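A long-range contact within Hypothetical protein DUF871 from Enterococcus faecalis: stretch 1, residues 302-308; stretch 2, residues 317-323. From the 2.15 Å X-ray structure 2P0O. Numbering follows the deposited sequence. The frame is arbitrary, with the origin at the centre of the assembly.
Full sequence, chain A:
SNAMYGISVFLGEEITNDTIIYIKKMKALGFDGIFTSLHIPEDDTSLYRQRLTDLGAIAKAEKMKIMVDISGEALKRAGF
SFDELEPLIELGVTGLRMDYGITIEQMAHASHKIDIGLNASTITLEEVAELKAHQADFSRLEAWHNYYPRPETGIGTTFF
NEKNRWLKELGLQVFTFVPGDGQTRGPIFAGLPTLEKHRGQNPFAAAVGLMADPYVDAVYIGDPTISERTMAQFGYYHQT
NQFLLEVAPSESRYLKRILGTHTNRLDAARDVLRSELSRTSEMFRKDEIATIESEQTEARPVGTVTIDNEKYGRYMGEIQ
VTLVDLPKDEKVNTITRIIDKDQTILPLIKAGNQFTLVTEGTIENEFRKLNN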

# COMPACT_ATOMS: atom_id res chain seq x y z
N VAL A 302 -13.86 6.16 -18.95
CA VAL A 302 -13.63 5.88 -17.53
C VAL A 302 -12.97 7.07 -16.82
O VAL A 302 -11.97 7.60 -17.27
CB VAL A 302 -12.88 4.51 -17.28
CG1 VAL A 302 -11.55 4.45 -18.04
CG2 VAL A 302 -12.67 4.28 -15.78
N GLY A 303 -13.59 7.53 -15.75
CA GLY A 303 -13.03 8.61 -14.92
C GLY A 303 -13.71 9.93 -15.16
O GLY A 303 -13.45 10.88 -14.44
N THR A 304 -14.58 10.00 -16.16
CA THR A 304 -15.30 11.21 -16.51
C THR A 304 -16.24 11.66 -15.38
O THR A 304 -17.06 10.87 -14.88
CB THR A 304 -16.02 11.11 -17.90
OG1 THR A 304 -15.04 10.92 -18.95
CG2 THR A 304 -16.79 12.40 -18.23
N VAL A 305 -16.07 12.91 -14.97
CA VAL A 305 -16.96 13.55 -13.99
C VAL A 305 -18.04 14.34 -14.69
O VAL A 305 -17.77 15.24 -15.52
CB VAL A 305 -16.17 14.50 -13.06
CG1 VAL A 305 -17.05 15.02 -11.93
CG2 VAL A 305 -14.92 13.81 -12.52
N THR A 306 -19.29 14.02 -14.34
CA THR A 306 -20.46 14.53 -15.05
C THR A 306 -21.48 15.12 -14.10
O THR A 306 -21.53 14.77 -12.90
CB THR A 306 -21.18 13.39 -15.88
OG1 THR A 306 -21.84 12.50 -14.98
CG2 THR A 306 -20.20 12.58 -16.68
N ILE A 307 -22.32 16.01 -14.63
CA ILE A 307 -23.48 16.50 -13.90
C ILE A 307 -24.69 16.43 -14.83
O ILE A 307 -24.62 16.86 -16.00
CB ILE A 307 -23.24 17.94 -13.29
CG1 ILE A 307 -24.37 18.34 -12.36
CG2 ILE A 307 -23.03 19.02 -14.39
CD1 ILE A 307 -24.02 19.53 -11.46
N ASP A 308 -25.79 15.88 -14.32
CA ASP A 308 -27.01 15.80 -15.11
C ASP A 308 -27.59 17.19 -15.36
O ASP A 308 -27.73 17.98 -14.41
CB ASP A 308 -28.04 14.91 -14.42
CG ASP A 308 -27.73 13.42 -14.58
OD1 ASP A 308 -26.68 13.05 -15.18
OD2 ASP A 308 -28.58 12.61 -14.12
N GLY A 317 -28.69 17.72 -11.89
CA GLY A 317 -27.78 18.00 -10.81
C GLY A 317 -27.12 16.78 -10.18
O GLY A 317 -26.23 16.93 -9.35
N GLU A 318 -27.57 15.57 -10.52
CA GLU A 318 -26.84 14.37 -10.08
C GLU A 318 -25.41 14.41 -10.61
O GLU A 318 -25.18 14.68 -11.80
CB GLU A 318 -27.48 13.07 -10.56
CG GLU A 318 -26.77 11.85 -9.91
CD GLU A 318 -27.52 10.56 -10.06
OE1 GLU A 318 -28.71 10.51 -9.67
OE2 GLU A 318 -26.93 9.60 -10.57
N ILE A 319 -24.48 14.14 -9.71
CA ILE A 319 -23.06 14.12 -10.06
C ILE A 319 -22.62 12.67 -10.10
O ILE A 319 -22.91 11.88 -9.18
CB ILE A 319 -22.21 14.98 -9.05
CG1 ILE A 319 -22.60 16.46 -9.14
CG2 ILE A 319 -20.69 14.84 -9.30
CD1 ILE A 319 -22.25 17.31 -7.91
N GLN A 320 -21.93 12.31 -11.17
CA GLN A 320 -21.39 10.98 -11.33
C GLN A 320 -19.93 11.01 -11.76
O GLN A 320 -19.45 12.00 -12.37
CB GLN A 320 -22.19 10.23 -12.37
CG GLN A 320 -23.69 10.14 -12.09
CD GLN A 320 -24.39 9.24 -13.08
OE1 GLN A 320 -23.85 8.96 -14.15
NE2 GLN A 320 -25.57 8.80 -12.73
N VAL A 321 -19.23 9.94 -11.44
CA VAL A 321 -17.94 9.65 -12.04
C VAL A 321 -18.12 8.27 -12.68
O VAL A 321 -18.56 7.32 -12.00
CB VAL A 321 -16.83 9.60 -10.96
CG1 VAL A 321 -15.44 9.39 -11.59
CG2 VAL A 321 -16.84 10.88 -10.08
N THR A 322 -17.75 8.17 -13.96
CA THR A 322 -17.83 6.90 -14.67
C THR A 322 -16.79 5.87 -14.28
O THR A 322 -15.59 6.20 -14.13
CB THR A 322 -17.92 7.07 -16.22
OG1 THR A 322 -16.73 7.66 -16.76
CG2 THR A 322 -19.14 7.93 -16.59
N LEU A 323 -17.25 4.63 -14.09
CA LEU A 323 -16.37 3.53 -13.71
C LEU A 323 -15.97 2.72 -14.93
O LEU A 323 -15.03 1.94 -14.88
CB LEU A 323 -17.05 2.64 -12.67
CG LEU A 323 -17.25 3.31 -11.29
CD1 LEU A 323 -18.00 2.37 -10.32
CD2 LEU A 323 -15.91 3.76 -10.69
O HOH W 1 -24.23 12.89 -14.08
O HOH W 2 -22.51 10.09 -16.40

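The two stretches run as neighbouring antiparallel strands, 304-308 and 319-322, whose N-to-C directions differ by 151° and whose axes approach to 4.7 Å. The register follows from CA spacing: Val305 lies 4.5 Å (CA to CA) from Val321 and Ile307 likewise 4.5 Å (CA to CA) from Ile319, the close spacing of non-hydrogen-bonded pairs, whereas the CA atoms of Thr306 and Gln320 stand 5.2 Å apart, as expected of a hydrogen-bonded pair.

The ladder itself is regular. Thr306 N donates to Gln320 O at 2.8 Å and Gln320 N returns a bond to Thr306 O at 3.0 Å, with N-H...O angles of 166° and 162°. On the Val305 side of this pair, Thr322 N donates to Thr304 O (2.9 Å, 161°); on the Ile307 side, Asp308 N donates to Glu318 O (2.9 Å, 161°). Between these bonds the CA-H groups also approach carbonyls, as in Val321 CA to Thr304 O at 3.2 Å and Ile307 CA to Glu318 O at 3.3 Å.

A glycine contributes the outermost backbone bond at each end. Gly317 N reaches Asp308 O at 2.7 Å, and Gly303 N reaches Thr322 O at 2.9 Å. Both glycines have positive phi (96° and 103°) with psi near -10°, a conformation in which a CB would be jammed against the preceding carbonyl oxygen. Beside Gly303, Thr322 OG1 accepts two weak bonds, from Gly303 N at 3.3 Å (122°) and Thr304 N at 3.2 Å (130°); their bent angles make them secondary to the ladder.

Side chains alternate across the sheet. Val305, Ile307, Ile319 and Val321 share one face and form an apolar row: Ile307 CD1 lies 4.1 Å from Ile319 CG1, Val305 CG2 lies 4.3 Å from Val321 CG2, and Val305 CG1 lies 4.5 Å from Ile319 CG2, a looser diagonal contact.

The other face carries Thr306 and Gln320, and its contacts are polar and hydrated. Thr306 OG1 packs 3.5 Å from Gln320 CB and binds two waters. Thr306 OG1 donates to the first water at 2.6 Å, and that water donates to Asp308 OD1 at 2.7 Å and to Glu318 O at 3.1 Å, so that Glu318 O serves both backbone and solvent. The second water donates to Thr306 OG1 and to Gln320 OE1, each at 2.9 Å, bridging the central pair. Gln320 NE2 meanwhile donates to Glu318 OE2 at 2.7 Å (167°), linking two side chains of the same stretch.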